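PDB 1YZV: ribonuclease mar1, putative from Trypanosoma cruzi, which is of unknown function but belongs to the isochorismatase superfamily and is probably a hydrolase, possibly a ribonuclease. Local coordinates for residues Ala22-Asp27 and Leu125-Ala130; Val62-Glu67 and Phe94-Pro99; Gln100-Val105 and Leu132-Lys137. All blocks are in the same frame, centred on the assembly; numbering follows the deposited sequence.

Contact 1 of 3, residues Ala22-Asp27 and Leu125-Ala130; sequences AFFCCD and LQTAAA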
# COMPACT_ATOMS: atom_id res chain seq x y z
N ALA A 22 -13.91 18.71 -13.59
CA ALA A 22 -12.85 19.72 -13.86
C ALA A 22 -11.55 18.99 -14.07
O ALA A 22 -11.20 18.06 -13.32
CB ALA A 22 -12.71 20.70 -12.69
N PHE A 23 -10.85 19.38 -15.12
CA PHE A 23 -9.53 18.89 -15.40
C PHE A 23 -8.55 19.95 -14.89
O PHE A 23 -8.49 21.07 -15.42
CB PHE A 23 -9.39 18.61 -16.90
CG PHE A 23 -10.19 17.43 -17.37
CD1 PHE A 23 -9.66 16.14 -17.31
CD2 PHE A 23 -11.46 17.61 -17.87
CE1 PHE A 23 -10.43 15.07 -17.65
CE2 PHE A 23 -12.27 16.51 -18.11
CZ PHE A 23 -11.75 15.25 -18.07
N PHE A 24 -7.82 19.60 -13.85
CA PHE A 24 -6.80 20.48 -13.24
C PHE A 24 -5.40 20.11 -13.70
O PHE A 24 -4.82 19.13 -13.24
CB PHE A 24 -6.83 20.38 -11.73
CG PHE A 24 -7.88 21.25 -11.06
CD1 PHE A 24 -9.04 21.62 -11.69
CD2 PHE A 24 -7.67 21.70 -9.76
CE1 PHE A 24 -9.94 22.47 -11.08
CE2 PHE A 24 -8.58 22.52 -9.13
CZ PHE A 24 -9.73 22.89 -9.78
N CYS A 25 -4.87 20.97 -14.56
CA CYS A 25 -3.54 20.87 -15.14
C CYS A 25 -2.56 21.76 -14.34
O CYS A 25 -2.55 22.98 -14.47
CB CYS A 25 -3.62 21.33 -16.59
SG CYS A 25 -2.08 21.28 -17.53
N CYS A 26 -1.83 21.13 -13.46
CA CYS A 26 -1.00 21.80 -12.46
C CYS A 26 0.40 22.10 -12.98
O CYS A 26 1.24 21.21 -13.06
CB CYS A 26 -0.88 20.90 -11.24
SG CYS A 26 -0.52 21.69 -9.75
N ASP A 27 0.64 23.35 -13.37
CA ASP A 27 2.01 23.90 -13.47
C ASP A 27 2.99 23.08 -14.38
O ASP A 27 4.16 22.89 -14.04
CB ASP A 27 2.61 24.02 -12.06
CG ASP A 27 1.81 24.93 -11.13
OD1 ASP A 27 0.75 25.51 -11.53
OD2 ASP A 27 2.13 24.89 -9.90
N LEU A 125 -0.03 17.31 -4.63
CA LEU A 125 -0.38 16.90 -3.30
C LEU A 125 -1.27 17.91 -2.56
O LEU A 125 -2.26 17.52 -1.93
CB LEU A 125 0.89 16.67 -2.47
CG LEU A 125 0.68 16.16 -1.05
CD1 LEU A 125 -0.01 14.83 -1.05
CD2 LEU A 125 2.00 16.09 -0.25
N GLN A 126 -0.79 19.15 -2.46
CA GLN A 126 -1.53 20.18 -1.75
C GLN A 126 -2.90 20.54 -2.38
O GLN A 126 -3.84 20.87 -1.67
CB GLN A 126 -0.67 21.45 -1.52
CG GLN A 126 0.59 21.11 -0.72
CD GLN A 126 1.33 22.27 -0.20
OE1 GLN A 126 0.75 23.34 0.08
NE2 GLN A 126 2.64 22.09 -0.03
N THR A 127 -3.00 20.46 -3.69
CA THR A 127 -4.28 20.66 -4.39
C THR A 127 -5.27 19.54 -4.04
O THR A 127 -6.43 19.81 -3.78
CB THR A 127 -4.06 20.76 -5.93
OG1 THR A 127 -3.17 21.85 -6.24
CG2 THR A 127 -5.37 20.96 -6.68
N ALA A 128 -4.81 18.29 -4.04
CA ALA A 128 -5.65 17.16 -3.66
C ALA A 128 -6.19 17.37 -2.25
O ALA A 128 -7.38 17.17 -2.01
CB ALA A 128 -4.89 15.83 -3.73
N ALA A 129 -5.31 17.73 -1.32
CA ALA A 129 -5.71 17.95 0.04
C ALA A 129 -6.77 19.04 0.13
O ALA A 129 -7.74 18.91 0.88
CB ALA A 129 -4.49 18.29 0.92
N ALA A 130 -6.53 20.16 -0.55
CA ALA A 130 -7.48 21.29 -0.56
C ALA A 130 -8.86 20.90 -1.15
O ALA A 130 -9.90 21.25 -0.60
CB ALA A 130 -6.87 22.46 -1.34
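Phe24 and Cys26, on strand 20-26 in the middle of the parallel sheet, meet Thr127 of helix 120-133 in a small, fully buried strand-helix contact. The two segments hide 90 Å² between them, and even at the nearest backbone point Cys26 CA and Thr127 CA are 8.8 Å apart, which shows that side chains alone bridge the space. The main touch is a methyl at a ring edge: Thr127 CG2 lies close to the plane of the Phe24 ring and 3.9 Å from CD2. The ring therefore turns its rim, not a face, to the helix at this point. Cys26 SG is a looser neighbour, 4.4 Å from Thr127 OG1. The threonine's rotation explains both sides of its role. With OG1 beside the backbone N (chi1 -58°), CG2 is directed at the strand while the hydroxyl hydrogen-bonds to Cys123 O one turn earlier and takes the N-H of Met96, so two bonds fix this buried hydroxyl, the second of them tying the helix to the 94-99 loop. Just beyond Cys26, Asp27 is salt-bridged to Lys91 and packs on Cys123, a grouping consistent with the Asp-Lys-Cys triad of the isochorismatase family. Around the contact, Phe24 also packs on Ile64 of strand 61-68 and on Val113 and Leu115 of strand 110-118, Met96 covers Phe24 and Cys26, and Gln126 of the helix hydrogen-bonds through NE2 to Met178 O of a second subunit.

Contact 2 of 3, residues Val62-Glu67 and Phe94-Pro99; sequences VYIVTE and FAMLVP
The van der Waals contacts here are made by one thioether chain, that of Met96, lying buried against Thr66 and Ile64 of strand 61-68. The bend at chi3 (64°) turns Met96 CE back toward CB, so that CE as well as CG comes to 3.5 Å from Thr66 OG1; CE also comes to 3.7 Å from Thr66 CG2. The methionine thus runs across the threonine's branched end, touching hydroxyl and methyl together. Ile64 is more distant: its CG2 makes the apolar pair, 4.3 Å from Met96 CE, and its carbonyl O lies 4.0 Å from the same methyl.

The polar bonds run to other partners. With OG1 between the backbone N and the carbonyl carbon (chi1 56°), Thr66 presents its hydroxyl to Asp27 OD1, with which it hydrogen-bonds, while CG2 meets Met96; this second-shell tie should help orient that carboxylate. Within the loop, Val98 N reaches Met96 O at 2.8 Å around Leu97, the centre of an inverse gamma turn.

Met96 helps fill the space between the sheet and helix 120-133. The arrangement belongs to the three-layer alpha/beta fold of isochorismatase-like hydrolases, here close to the strand ends where Asp27 and Lys91 meet.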
# COMPACT_ATOMS: atom_id res chain seq x y z
N VAL A 62 -14.76 21.29 -17.60
CA VAL A 62 -14.03 22.54 -17.51
C VAL A 62 -12.54 22.22 -17.37
O VAL A 62 -12.17 21.22 -16.77
CB VAL A 62 -14.55 23.44 -16.35
CG1 VAL A 62 -14.42 22.77 -15.03
CG2 VAL A 62 -13.85 24.82 -16.35
N TYR A 63 -11.71 22.98 -18.08
CA TYR A 63 -10.25 22.74 -18.13
C TYR A 63 -9.54 23.95 -17.52
O TYR A 63 -9.55 25.05 -18.11
CB TYR A 63 -9.82 22.51 -19.60
CG TYR A 63 -8.51 21.80 -19.82
CD1 TYR A 63 -7.29 22.48 -19.68
CD2 TYR A 63 -8.47 20.45 -20.14
CE1 TYR A 63 -6.08 21.83 -19.84
CE2 TYR A 63 -7.24 19.80 -20.34
CZ TYR A 63 -6.05 20.52 -20.21
OH TYR A 63 -4.85 19.89 -20.40
N ILE A 64 -8.90 23.71 -16.38
CA ILE A 64 -8.25 24.70 -15.55
C ILE A 64 -6.75 24.47 -15.49
O ILE A 64 -6.28 23.36 -15.18
CB ILE A 64 -8.86 24.68 -14.11
CG1 ILE A 64 -10.37 24.83 -14.26
CG2 ILE A 64 -8.17 25.70 -13.20
CD1 ILE A 64 -11.09 25.10 -13.06
N VAL A 65 -6.01 25.51 -15.87
CA VAL A 65 -4.55 25.49 -15.89
C VAL A 65 -4.02 26.53 -14.91
O VAL A 65 -4.49 27.69 -14.87
CB VAL A 65 -4.01 25.82 -17.29
CG1 VAL A 65 -2.51 25.65 -17.34
CG2 VAL A 65 -4.71 24.96 -18.37
N THR A 66 -3.06 26.13 -14.09
CA THR A 66 -2.31 27.10 -13.29
C THR A 66 -0.85 27.13 -13.72
O THR A 66 -0.33 26.19 -14.33
CB THR A 66 -2.40 26.81 -11.79
OG1 THR A 66 -1.94 25.47 -11.53
CG2 THR A 66 -3.82 27.02 -11.32
N GLU A 67 -0.23 28.28 -13.50
CA GLU A 67 1.18 28.46 -13.70
C GLU A 67 1.73 29.07 -12.45
O GLU A 67 1.26 30.13 -12.00
CB GLU A 67 1.40 29.35 -14.91
CG GLU A 67 0.82 28.76 -16.21
CD GLU A 67 0.94 29.65 -17.44
OE1 GLU A 67 1.06 30.87 -17.28
OE2 GLU A 67 0.79 29.12 -18.59
N PHE A 94 0.80 26.99 -3.48
CA PHE A 94 1.20 25.72 -4.10
C PHE A 94 -0.07 24.99 -4.58
O PHE A 94 -0.18 24.64 -5.76
CB PHE A 94 2.05 24.87 -3.16
CG PHE A 94 3.33 25.54 -2.75
CD1 PHE A 94 4.08 26.24 -3.67
CD2 PHE A 94 3.74 25.50 -1.44
CE1 PHE A 94 5.24 26.91 -3.29
CE2 PHE A 94 4.94 26.06 -1.05
CZ PHE A 94 5.67 26.83 -1.98
N ALA A 95 -1.07 24.93 -3.72
CA ALA A 95 -2.42 24.44 -4.14
C ALA A 95 -3.07 25.34 -5.22
O ALA A 95 -2.95 26.56 -5.20
CB ALA A 95 -3.33 24.29 -2.96
N MET A 96 -3.82 24.71 -6.14
CA MET A 96 -4.40 25.40 -7.28
C MET A 96 -5.66 26.18 -6.91
O MET A 96 -6.11 26.98 -7.73
CB MET A 96 -4.75 24.42 -8.40
CG MET A 96 -3.55 23.73 -9.01
SD MET A 96 -4.08 22.51 -10.23
CE MET A 96 -4.88 23.51 -11.46
N LEU A 97 -6.11 26.10 -5.65
CA LEU A 97 -7.45 26.59 -5.29
C LEU A 97 -7.43 28.04 -4.88
O LEU A 97 -7.85 28.41 -3.77
CB LEU A 97 -8.10 25.70 -4.22
CG LEU A 97 -8.53 24.33 -4.73
CD1 LEU A 97 -9.07 23.57 -3.55
CD2 LEU A 97 -9.63 24.48 -5.77
N VAL A 98 -6.88 28.84 -5.77
CA VAL A 98 -6.73 30.25 -5.53
C VAL A 98 -8.07 30.93 -5.82
O VAL A 98 -8.94 30.35 -6.47
CB VAL A 98 -5.57 30.82 -6.36
CG1 VAL A 98 -4.23 30.18 -5.90
CG2 VAL A 98 -5.75 30.56 -7.85
N PRO A 99 -8.27 32.15 -5.29
CA PRO A 99 -9.58 32.83 -5.45
C PRO A 99 -10.15 32.90 -6.88
O PRO A 99 -11.34 32.77 -7.05
CB PRO A 99 -9.32 34.22 -4.88
CG PRO A 99 -8.18 34.05 -3.90
CD PRO A 99 -7.33 32.92 -4.43

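Contact 3 of 3, residues Gln100-Val105 and Leu132-Lys137; sequences QVMPLV and LDMKKK
Met102 is the first residue of 100-105 to touch the other segment. Its chain, bent at chi2 and chi3, meets Met134 tip to tip, with the two SD atoms 4.0 Å apart and Met102 CE 4.1 Å from Met134 CE. This is a partly exposed, purely van der Waals meeting. The short, weakly bonded helical turn that follows, with Leu104 N on Val101 O at 2.9 Å and Val105 N on Met102 O at 3.2 Å, returns the chain to the partner at Val105. There CG1 packs 4.1 Å from Met134 CE, the same methyl that meets Met102, so Met134 spans both ends of the turn.

Val105 also supplies the polar link: its carbonyl O accepts Lys136 NZ at 3.1 Å. The C=O...N angle of 164° places the amine almost straight ahead of the carbonyl. The same amine bonds to Val110 O, its stronger partner, joining both sides of the 106-109 connection.

At Lys135 the helix ends in a Schellman motif, with positive phi (62°) and two bonds back into the last turn. The contact therefore pairs this helix end, just before strand 137-146, with the turn preceding strand 110-118, at the start of neighbouring strands of the alpha/beta sheet.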
# COMPACT_ATOMS: atom_id res chain seq x y z
N GLN A 100 -9.32 33.01 -7.90
CA GLN A 100 -9.82 33.01 -9.28
C GLN A 100 -10.33 31.64 -9.79
O GLN A 100 -11.05 31.55 -10.82
CB GLN A 100 -8.73 33.48 -10.22
CG GLN A 100 -8.59 35.01 -10.31
CD GLN A 100 -7.63 35.43 -11.42
OE1 GLN A 100 -6.42 35.19 -11.34
NE2 GLN A 100 -8.19 36.00 -12.50
N VAL A 101 -9.80 30.58 -9.19
CA VAL A 101 -10.22 29.21 -9.53
C VAL A 101 -11.51 28.77 -8.83
O VAL A 101 -12.33 28.07 -9.42
CB VAL A 101 -9.07 28.23 -9.19
CG1 VAL A 101 -9.52 26.75 -9.26
CG2 VAL A 101 -7.90 28.51 -10.12
N MET A 102 -11.75 29.31 -7.64
CA MET A 102 -12.86 28.89 -6.81
C MET A 102 -14.25 29.01 -7.46
O MET A 102 -15.03 28.08 -7.32
CB MET A 102 -12.81 29.62 -5.45
CG MET A 102 -11.68 29.14 -4.57
SD MET A 102 -11.97 27.48 -3.90
CE MET A 102 -13.12 27.78 -2.55
N PRO A 103 -14.55 30.10 -8.20
CA PRO A 103 -15.85 30.18 -8.89
C PRO A 103 -16.05 29.17 -10.04
O PRO A 103 -17.14 29.10 -10.65
CB PRO A 103 -15.85 31.60 -9.47
CG PRO A 103 -14.66 32.32 -8.86
CD PRO A 103 -13.70 31.26 -8.47
N LEU A 104 -14.99 28.44 -10.38
CA LEU A 104 -15.05 27.42 -11.42
C LEU A 104 -15.34 26.03 -10.88
O LEU A 104 -15.85 25.19 -11.61
CB LEU A 104 -13.75 27.39 -12.22
CG LEU A 104 -13.62 28.19 -13.52
CD1 LEU A 104 -14.56 29.30 -13.64
CD2 LEU A 104 -12.19 28.68 -13.72
N VAL A 105 -15.00 25.79 -9.62
CA VAL A 105 -15.11 24.46 -9.02
C VAL A 105 -15.96 24.45 -7.76
O VAL A 105 -16.49 23.41 -7.39
CB VAL A 105 -13.67 23.90 -8.70
CG1 VAL A 105 -12.95 24.73 -7.64
CG2 VAL A 105 -13.72 22.47 -8.25
N LEU A 132 -10.04 17.86 -1.11
CA LEU A 132 -10.67 16.98 -0.14
C LEU A 132 -11.32 17.80 0.96
O LEU A 132 -12.41 17.44 1.42
CB LEU A 132 -9.68 16.00 0.46
CG LEU A 132 -9.25 14.79 -0.39
CD1 LEU A 132 -8.28 13.98 0.42
CD2 LEU A 132 -10.48 13.97 -0.80
N ASP A 133 -10.69 18.90 1.35
CA ASP A 133 -11.31 19.81 2.29
C ASP A 133 -12.61 20.39 1.79
O ASP A 133 -13.43 20.77 2.60
CB ASP A 133 -10.38 20.96 2.66
CG ASP A 133 -9.29 20.53 3.60
OD1 ASP A 133 -9.50 19.51 4.31
OD2 ASP A 133 -8.23 21.21 3.65
N MET A 134 -12.76 20.57 0.48
CA MET A 134 -14.01 21.06 -0.12
C MET A 134 -15.05 19.95 -0.40
O MET A 134 -16.04 20.20 -1.08
CB MET A 134 -13.70 21.70 -1.47
CG MET A 134 -12.91 22.96 -1.36
SD MET A 134 -12.37 23.57 -2.96
CE MET A 134 -13.95 23.90 -3.74
N LYS A 135 -14.74 18.73 0.02
CA LYS A 135 -15.58 17.55 -0.16
C LYS A 135 -15.81 17.22 -1.63
O LYS A 135 -16.87 16.74 -2.01
CB LYS A 135 -16.89 17.67 0.63
CG LYS A 135 -16.66 17.86 2.15
CD LYS A 135 -18.01 17.96 2.89
CE LYS A 135 -17.90 18.51 4.36
NZ LYS A 135 -19.27 18.89 4.96
N LYS A 136 -14.78 17.43 -2.45
CA LYS A 136 -14.82 17.01 -3.84
C LYS A 136 -14.13 15.64 -3.97
O LYS A 136 -13.23 15.31 -3.20
CB LYS A 136 -14.10 18.04 -4.72
CG LYS A 136 -14.59 19.49 -4.59
CD LYS A 136 -16.01 19.64 -5.10
CE LYS A 136 -16.49 21.08 -5.05
NZ LYS A 136 -17.85 21.21 -5.72
N LYS A 137 -14.52 14.88 -4.98
CA LYS A 137 -13.81 13.67 -5.40
C LYS A 137 -12.64 14.13 -6.23
O LYS A 137 -12.76 15.09 -7.01
CB LYS A 137 -14.74 12.77 -6.25
CG LYS A 137 -14.04 11.45 -6.78
CD LYS A 137 -15.01 10.58 -7.59
CE LYS A 137 -15.97 9.75 -6.70
NZ LYS A 137 -17.30 9.52 -7.37

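Overall arrangement
Strand 20-26 opens the series, and contact 1 closes the longest loop, returning the chain to it at helix 120-133. Nested inside, contact 2 brings the 94-99 loop back to strand 61-68, the sheet neighbour of 20-26. Contact 3, in series with contact 2, begins after that loop but reaches the C-terminal end of helix 120-133 and beyond, and so crosses contact 1. The centres of contacts 1 and 2 lie about 7 Å apart, with that of contact 3 about 10 Å from each. Leu97 joins the group, its CD1 lying 3.4 Å from Met134 SD, while Phe24 CZ packs 3.9 Å from Val101 CG1. Together they join the sheet, through the loop, to the helix layer.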